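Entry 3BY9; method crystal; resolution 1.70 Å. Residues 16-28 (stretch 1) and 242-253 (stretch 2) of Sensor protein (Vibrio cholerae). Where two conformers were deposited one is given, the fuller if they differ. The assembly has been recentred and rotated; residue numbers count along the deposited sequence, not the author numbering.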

ATOM      1  N   LEU A  16     -13.771  12.848   5.179  1.00 11.04           N
ATOM      2  CA  LEU A  16     -12.361  12.718   4.801  1.00 10.60           C
ATOM      3  C   LEU A  16     -11.466  12.957   6.029  1.00 13.96           C
ATOM      4  O   LEU A  16     -10.414  12.304   6.204  1.00 13.41           O
ATOM      5  N   ASP A  17     -11.851  13.903   6.879  1.00 12.90           N
ATOM      6  CA  ASP A  17     -11.047  14.161   8.092  1.00 15.98           C
ATOM      7  C   ASP A  17     -11.017  12.896   8.974  1.00 15.95           C
ATOM      8  O   ASP A  17      -9.948  12.459   9.422  1.00 15.47           O
ATOM      9  N   ARG A  18     -12.192  12.306   9.198  1.00 12.23           N
ATOM     10  CA  ARG A  18     -12.288  11.117  10.053  1.00 14.46           C
ATOM     11  C   ARG A  18     -11.553   9.904   9.447  1.00 13.25           C
ATOM     12  O   ARG A  18     -10.829   9.177  10.146  1.00 12.80           O
ATOM     13  N   PHE A  19     -11.718   9.684   8.154  1.00 11.15           N
ATOM     14  CA  PHE A  19     -11.048   8.541   7.549  1.00  9.53           C
ATOM     15  C   PHE A  19      -9.546   8.738   7.446  1.00 15.16           C
ATOM     16  O   PHE A  19      -8.782   7.792   7.642  1.00 12.93           O
ATOM     17  N   SER A  20      -9.117   9.941   7.063  0.50 13.05           N
ATOM     18  CA  SER A  20      -7.687  10.204   6.947  0.50 13.90           C
ATOM     19  C   SER A  20      -7.066   9.962   8.321  0.50 15.13           C
ATOM     20  O   SER A  20      -5.976   9.372   8.446  0.50 15.11           O
ATOM     21  N   SER A  21      -7.768  10.407   9.358  0.50 14.00           N
ATOM     22  CA  SER A  21      -7.292  10.214  10.720  0.50 15.70           C
ATOM     23  C   SER A  21      -7.124   8.732  11.039  0.50 16.74           C
ATOM     24  O   SER A  21      -6.098   8.335  11.612  0.50 14.52           O
ATOM     25  N   HIS A  22      -8.125   7.929  10.671  1.00 12.78           N
ATOM     26  CA  HIS A  22      -8.109   6.498  10.885  1.00 14.41           C
ATOM     27  C   HIS A  22      -6.913   5.876  10.164  1.00 13.71           C
ATOM     28  O   HIS A  22      -6.233   4.968  10.690  1.00 13.74           O
ATOM     29  N   ILE A  23      -6.699   6.313   8.930  1.00 12.62           N
ATOM     30  CA  ILE A  23      -5.570   5.789   8.160  1.00 13.39           C
ATOM     31  C   ILE A  23      -4.240   6.076   8.856  1.00 14.06           C
ATOM     32  O   ILE A  23      -3.408   5.175   9.018  1.00 14.25           O
ATOM     33  N   VAL A  24      -4.031   7.332   9.237  1.00 14.07           N
ATOM     34  CA  VAL A  24      -2.778   7.735   9.886  1.00 16.58           C
ATOM     35  C   VAL A  24      -2.582   6.967  11.193  1.00 17.68           C
ATOM     36  O   VAL A  24      -1.466   6.481  11.465  1.00 15.55           O
ATOM     37  N   ALA A  25      -3.651   6.819  11.987  1.00 13.80           N
ATOM     38  CA  ALA A  25      -3.532   6.127  13.280  1.00 15.17           C
ATOM     39  C   ALA A  25      -3.197   4.662  13.088  1.00 17.44           C
ATOM     40  O   ALA A  25      -2.468   4.064  13.905  1.00 16.38           O
ATOM     41  N   THR A  26      -3.737   4.081  12.012  1.00 14.45           N
ATOM     42  CA  THR A  26      -3.523   2.648  11.734  1.00 13.16           C
ATOM     43  C   THR A  26      -2.093   2.436  11.234  1.00 13.48           C
ATOM     44  O   THR A  26      -1.371   1.568  11.745  1.00 12.88           O
ATOM     45  N   LEU A  27      -1.662   3.276  10.291  1.00  9.81           N
ATOM     46  CA  LEU A  27      -0.289   3.127   9.774  1.00 13.08           C
ATOM     47  C   LEU A  27       0.770   3.411  10.888  1.00 13.41           C
ATOM     48  O   LEU A  27       1.852   2.818  10.898  1.00 12.15           O
ATOM     49  N   ASP A  28       0.433   4.289  11.830  1.00 14.42           N
ATOM     50  CA  ASP A  28       1.383   4.666  12.907  1.00 15.80           C
ATOM     51  C   ASP A  28       1.761   3.482  13.787  1.00 15.54           C
ATOM     52  O   ASP A  28       2.776   3.531  14.506  1.00 17.73           O
ATOM     53  N   SER A 242     -11.986  15.000  -2.679  1.00  9.17           N
ATOM     54  CA  SER A 242     -10.715  14.264  -2.619  1.00 10.85           C
ATOM     55  C   SER A 242      -9.735  14.942  -1.713  1.00 11.77           C
ATOM     56  O   SER A 242      -9.734  16.177  -1.585  1.00 13.03           O
ATOM     57  N   ARG A 243      -8.917  14.109  -1.083  1.00  9.86           N
ATOM     58  CA  ARG A 243      -7.885  14.567  -0.117  1.00 15.41           C
ATOM     59  C   ARG A 243      -6.567  13.842  -0.411  1.00 12.01           C
ATOM     60  O   ARG A 243      -6.404  12.645  -0.171  1.00 11.89           O
ATOM     61  N   PRO A 244      -5.564  14.580  -0.912  1.00 14.82           N
ATOM     62  CA  PRO A 244      -4.323  13.853  -1.171  1.00 16.32           C
ATOM     63  C   PRO A 244      -3.597  13.636   0.149  1.00 19.16           C
ATOM     64  O   PRO A 244      -3.774  14.426   1.099  1.00 17.02           O
ATOM     65  N   LEU A 245      -2.825  12.549   0.213  1.00 18.74           N
ATOM     66  CA  LEU A 245      -1.994  12.208   1.374  1.00 22.21           C
ATOM     67  C   LEU A 245      -0.613  11.962   0.723  1.00 24.52           C
ATOM     68  O   LEU A 245      -0.178  10.829   0.509  1.00 19.98           O
ATOM     69  N   PRO A 246       0.087  13.049   0.365  1.00 26.56           N
ATOM     70  CA  PRO A 246       1.408  13.005  -0.282  1.00 26.14           C
ATOM     71  C   PRO A 246       2.424  12.008   0.251  1.00 27.30           C
ATOM     72  O   PRO A 246       3.140  11.377  -0.535  1.00 25.12           O
ATOM     73  N   GLU A 247       2.493  11.899   1.575  1.00 27.35           N
ATOM     74  CA  GLU A 247       3.434  10.993   2.238  1.00 29.18           C
ATOM     75  C   GLU A 247       3.210   9.560   1.857  1.00 29.44           C
ATOM     76  O   GLU A 247       4.144   8.747   1.897  1.00 24.79           O
ATOM     77  N   LEU A 248       1.964   9.250   1.494  1.00 21.91           N
ATOM     78  CA  LEU A 248       1.550   7.888   1.148  1.00 22.78           C
ATOM     79  C   LEU A 248       1.436   7.662  -0.340  1.00 20.08           C
ATOM     80  O   LEU A 248       1.227   6.539  -0.796  1.00 21.26           O
ATOM     81  N   ALA A 249       1.581   8.744  -1.082  1.00 19.69           N
ATOM     82  CA  ALA A 249       1.465   8.736  -2.524  1.00 21.79           C
ATOM     83  C   ALA A 249       0.119   8.136  -2.929  1.00 17.04           C
ATOM     84  O   ALA A 249       0.011   7.361  -3.890  1.00 16.45           O
ATOM     85  N   LEU A 250      -0.911   8.487  -2.148  0.50 16.16           N
ATOM     86  CA  LEU A 250      -2.308   8.053  -2.374  0.50 11.36           C
ATOM     87  C   LEU A 250      -3.284   9.200  -2.122  0.50 11.90           C
ATOM     88  O   LEU A 250      -3.059  10.027  -1.235  0.50 16.56           O
ATOM     89  N   THR A 251      -4.370   9.248  -2.893  1.00 12.17           N
ATOM     90  CA  THR A 251      -5.383  10.294  -2.693  1.00 10.73           C
ATOM     91  C   THR A 251      -6.647   9.545  -2.230  1.00 10.43           C
ATOM     92  O   THR A 251      -7.052   8.587  -2.863  1.00 12.43           O
ATOM     93  N   ILE A 252      -7.246  10.018  -1.142  0.50  9.50           N
ATOM     94  CA  ILE A 252      -8.483   9.410  -0.618  0.50 10.08           C
ATOM     95  C   ILE A 252      -9.650  10.178  -1.239  0.50 10.86           C
ATOM     96  O   ILE A 252      -9.627  11.408  -1.300  0.50 11.03           O
ATOM     97  N   ARG A 253     -10.683   9.462  -1.692  1.00 10.12           N
ATOM     98  CA  ARG A 253     -11.813  10.142  -2.310  1.00  8.34           C
ATOM     99  C   ARG A 253     -13.100   9.582  -1.810  1.00 12.05           C
ATOM    100  O   ARG A 253     -13.214   8.355  -1.672  1.00 10.21           O
TER

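A helix packs here against a β-hairpin more than two hundred residues away in the same chain. Its axis runs at 25° to strand 242-245, 9.9 Å away at closest approach, and at 139° to strand 250-253, at 9.6 Å, so that one helical face lies over both strands. The hairpin is held by its own backbone bonds: Arg-243 N donates to Ile-252 O at 2.8 Å and Ile-252 N to Arg-243 O at 2.9 Å, and Leu-245 N donates to Leu-250 O at 2.9 Å. Together the two stretches bury 530 Å².

The apolar contact follows helical spacing. Leu-16, Ser-20, Ile-23 and Leu-27, three or four residues apart, all direct their CA-to-CB bonds toward the hairpin, whereas Arg-18, Ser-21, His-22 and Ala-25 are out of its reach. The three aliphatic residues of this set share one rotamer, chi1 m and chi2 t, and so do Leu-245, Leu-248 and Ile-252 opposite them. Ile-252 is the hub of the hairpin side. Its CD1 meets Ile-23 CD1 at 3.3 Å, a tight methyl-to-methyl contact, and lies 4.2 Å from Ser-20 CB; its other branch, CG2, sits 4.0 Å from Leu-16 CD2 and 3.8 Å from Phe-19 CD2. Phe-19 (chi1 t) starts sideways, but its ring reaches in and presents its edge to that CG2 methyl. Farther along the helix the partner becomes Leu-248, in the turn between the strands: its CD1 is shared by Ile-23 CG2 at 3.9 Å and Leu-27 CD1 at 3.7 Å. Leu-245 fills in beside them, with CD1 at 4.3 Å from Ile-23 CD1 and CD2 at 3.7 Å from Ser-20 OG. The small side chain of Ser-20 thus sits close to aliphatic groups from both strands.

Charge enters at the other end of the contact. Arg-243 points toward the helix and folds its chain, chi1 t followed by chi2 and chi3 both p, which brings the guanidinium alongside Leu-16 and Asp-17. Asp-17 (chi1 m) has its CA-to-CB bond directed away, yet its carboxylate comes back within reach. OD1 accepts from Arg-243 NH1 at 2.9 Å and from Arg-243 NH2 at 3.0 Å, a salt bridge in which a single oxygen takes both donors near the guanidinium plane. Leu-16 CB covers one face of that same group, 3.6 Å from Arg-243 NH2. The edge is therefore spent on charge and a face on hydrocarbon, while Leu-16 also extends CD1 to within 4.0 Å of Ser-242 N.

One water extends the polar network. Water 1 accepts from Arg-243 NH1 at 3.0 Å and hydrogen-bonds Ser-20 OG (chi1 t) at 2.9 Å, so the serine hydroxyl has a polar partner even beside the Leu-245 methyl it touches. The rule to read from this contact is a branched aliphatic centre, here Ile-252 and Ile-23, bordered by an arginine that serves both charge and packing.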

ATOM      1  CB  LEU A  16     -11.990  13.724   3.663  1.00  9.45           C
ATOM      2  CG  LEU A  16     -12.649  13.412   2.296  1.00 11.13           C
ATOM      3  CD1 LEU A  16     -12.511  14.534   1.262  1.00  9.91           C
ATOM      4  CD2 LEU A  16     -11.985  12.109   1.768  1.00 12.86           C
ATOM      5  CB  ASP A  17     -11.661  15.292   8.937  1.00 15.25           C
ATOM      6  CG  ASP A  17     -11.430  16.675   8.378  1.00 22.42           C
ATOM      7  OD1 ASP A  17     -10.637  16.856   7.425  1.00 16.94           O
ATOM      8  OD2 ASP A  17     -12.070  17.613   8.948  1.00 18.60           O
ATOM      9  CB  ARG A  18     -13.753  10.730  10.283  1.00 14.97           C
ATOM     10  CG  ARG A  18     -14.552  11.666  11.183  1.00 25.08           C
ATOM     11  CD  ARG A  18     -15.916  11.042  11.580  1.00 27.53           C
ATOM     12  NE  ARG A  18     -16.844  10.859  10.464  1.00 32.39           N
ATOM     13  CZ  ARG A  18     -17.670  11.807  10.025  1.00 35.30           C
ATOM     14  NH1 ARG A  18     -17.681  12.992  10.612  1.00 36.86           N
ATOM     15  NH2 ARG A  18     -18.488  11.578   9.005  1.00 34.23           N
ATOM     16  CB  PHE A  19     -11.668   8.231   6.169  1.00 10.73           C
ATOM     17  CG  PHE A  19     -11.354   6.839   5.675  1.00 11.78           C
ATOM     18  CD1 PHE A  19     -11.587   5.727   6.486  1.00 11.57           C
ATOM     19  CD2 PHE A  19     -10.858   6.640   4.393  1.00 14.12           C
ATOM     20  CE1 PHE A  19     -11.315   4.417   6.003  1.00 17.30           C
ATOM     21  CE2 PHE A  19     -10.587   5.348   3.911  1.00 16.70           C
ATOM     22  CZ  PHE A  19     -10.818   4.249   4.719  1.00 15.47           C
ATOM     23  CB  SER A  20      -7.435  11.656   6.509  0.50 16.84           C
ATOM     24  OG  SER A  20      -6.088  12.007   6.794  0.50 17.86           O
ATOM     25  CB  SER A  21      -8.253  10.855  11.730  0.50 20.41           C
ATOM     26  OG  SER A  21      -8.120  12.274  11.740  0.50 20.79           O
ATOM     27  CB  HIS A  22      -9.403   5.868  10.368  1.00 15.16           C
ATOM     28  CG  HIS A  22      -9.401   4.372  10.396  1.00 16.40           C
ATOM     29  ND1 HIS A  22      -9.374   3.645  11.573  1.00 17.31           N
ATOM     30  CD2 HIS A  22      -9.400   3.464   9.392  1.00 15.44           C
ATOM     31  CE1 HIS A  22      -9.354   2.357  11.291  1.00 16.96           C
ATOM     32  NE2 HIS A  22      -9.368   2.217   9.976  1.00 19.18           N
ATOM     33  CB  ILE A  23      -5.557   6.375   6.720  1.00 13.75           C
ATOM     34  CG1 ILE A  23      -6.735   5.795   5.932  1.00 13.26           C
ATOM     35  CG2 ILE A  23      -4.198   6.052   6.012  1.00 14.25           C
ATOM     36  CD1 ILE A  23      -6.998   6.542   4.589  1.00 14.02           C
ATOM     37  CB  VAL A  24      -2.781   9.274  10.154  1.00 20.89           C
ATOM     38  CG1 VAL A  24      -1.573   9.701  11.026  1.00 24.81           C
ATOM     39  CG2 VAL A  24      -2.735   9.997   8.832  1.00 25.90           C
ATOM     40  CB  ALA A  25      -4.848   6.233  14.124  1.00 18.83           C
ATOM     41  CB  THR A  26      -4.526   2.194  10.673  1.00 14.30           C
ATOM     42  OG1 THR A  26      -5.836   2.343  11.235  1.00 13.50           O
ATOM     43  CG2 THR A  26      -4.332   0.755  10.282  1.00 13.57           C
ATOM     44  CB  LEU A  27      -0.076   4.110   8.616  1.00 14.69           C
ATOM     45  CG  LEU A  27      -0.891   3.777   7.359  1.00 14.30           C
ATOM     46  CD1 LEU A  27      -0.735   4.957   6.365  1.00 18.34           C
ATOM     47  CD2 LEU A  27      -0.413   2.477   6.742  1.00 16.39           C
ATOM     48  CB  ASP A  28       0.766   5.785  13.797  1.00 16.90           C
ATOM     49  CG  ASP A  28       1.754   6.355  14.801  1.00 27.97           C
ATOM     50  OD1 ASP A  28       2.775   6.913  14.358  1.00 23.16           O
ATOM     51  OD2 ASP A  28       1.496   6.235  16.028  1.00 30.33           O
ATOM     52  CB  SER A 242     -10.090  14.159  -4.027  1.00 10.84           C
ATOM     53  OG  SER A 242     -11.000  13.478  -4.904  1.00 12.73           O
ATOM     54  CB  ARG A 243      -8.342  14.252   1.332  1.00 17.09           C
ATOM     55  CG  ARG A 243      -7.448  14.785   2.471  1.00 19.65           C
ATOM     56  CD  ARG A 243      -7.613  16.271   2.655  1.00 19.07           C
ATOM     57  NE  ARG A 243      -8.983  16.669   3.035  1.00 17.67           N
ATOM     58  CZ  ARG A 243      -9.548  16.503   4.235  1.00 16.64           C
ATOM     59  NH1 ARG A 243      -8.911  15.907   5.244  1.00 17.41           N
ATOM     60  NH2 ARG A 243     -10.757  17.028   4.453  1.00 13.51           N
ATOM     61  CB  PRO A 244      -3.546  14.787  -2.121  1.00 21.45           C
ATOM     62  CG  PRO A 244      -4.114  16.145  -1.864  1.00 25.66           C
ATOM     63  CD  PRO A 244      -5.577  15.916  -1.546  1.00 21.06           C
ATOM     64  CB  LEU A 245      -2.515  10.950   2.083  1.00 24.34           C
ATOM     65  CG  LEU A 245      -3.920  11.055   2.711  1.00 24.25           C
ATOM     66  CD1 LEU A 245      -4.313   9.742   3.387  1.00 20.30           C
ATOM     67  CD2 LEU A 245      -3.943  12.200   3.727  1.00 27.16           C
ATOM     68  CB  PRO A 246       1.908  14.447  -0.142  1.00 29.71           C
ATOM     69  CG  PRO A 246       0.649  15.239  -0.257  1.00 32.57           C
ATOM     70  CD  PRO A 246      -0.319  14.441   0.632  1.00 28.73           C
ATOM     71  CB  GLU A 247       3.294  11.103   3.760  1.00 36.60           C
ATOM     72  CG  GLU A 247       3.945  12.337   4.358  1.00 47.25           C
ATOM     73  CD  GLU A 247       3.721  12.450   5.861  1.00 52.71           C
ATOM     74  OE1 GLU A 247       3.901  11.440   6.577  1.00 55.50           O
ATOM     75  OE2 GLU A 247       3.369  13.556   6.330  1.00 58.13           O
ATOM     76  CB  LEU A 248       0.173   7.597   1.767  1.00 20.09           C
ATOM     77  CG  LEU A 248       0.066   7.923   3.241  1.00 13.99           C
ATOM     78  CD1 LEU A 248      -1.320   7.486   3.723  1.00 23.70           C
ATOM     79  CD2 LEU A 248       1.195   7.173   4.053  1.00 20.63           C
ATOM     80  CB  ALA A 249       2.651   8.000  -3.193  1.00 20.85           C
ATOM     81  CB  LEU A 250      -2.706   6.922  -1.430  0.50 13.79           C
ATOM     82  CG  LEU A 250      -2.151   5.522  -1.683  0.50 15.35           C
ATOM     83  CD1 LEU A 250      -2.493   4.614  -0.490  0.50 16.29           C
ATOM     84  CD2 LEU A 250      -2.743   4.973  -2.958  0.50 18.93           C
ATOM     85  CB  THR A 251      -5.692  11.069  -4.010  1.00 14.63           C
ATOM     86  OG1 THR A 251      -4.501  11.796  -4.423  1.00 14.88           O
ATOM     87  CG2 THR A 251      -6.836  12.118  -3.794  1.00 12.98           C
ATOM     88  CB  ILE A 252      -8.569   9.556   0.905  0.50 10.91           C
ATOM     89  CG1 ILE A 252      -7.275   9.045   1.551  0.50 11.42           C
ATOM     90  CG2 ILE A 252      -9.788   8.817   1.436  0.50  9.82           C
ATOM     91  CD1 ILE A 252      -7.192   9.402   3.005  0.50 25.31           C
ATOM     92  CB  ARG A 253     -11.742   9.910  -3.832  1.00  8.97           C
ATOM     93  CG  ARG A 253     -10.323  10.262  -4.392  1.00  9.99           C
ATOM     94  CD  ARG A 253     -10.322  10.126  -5.921  1.00 10.87           C
ATOM     95  NE  ARG A 253      -9.032  10.356  -6.605  1.00 12.17           N
ATOM     96  CZ  ARG A 253      -8.740  11.503  -7.218  1.00 13.51           C
ATOM     97  NH1 ARG A 253      -9.602  12.525  -7.172  1.00 13.89           N
ATOM     98  NH2 ARG A 253      -7.676  11.578  -8.000  1.00 13.69           N
TER
HETATM   99  O   HOH W   1      -6.241  14.761   5.783  1.00 18.72           O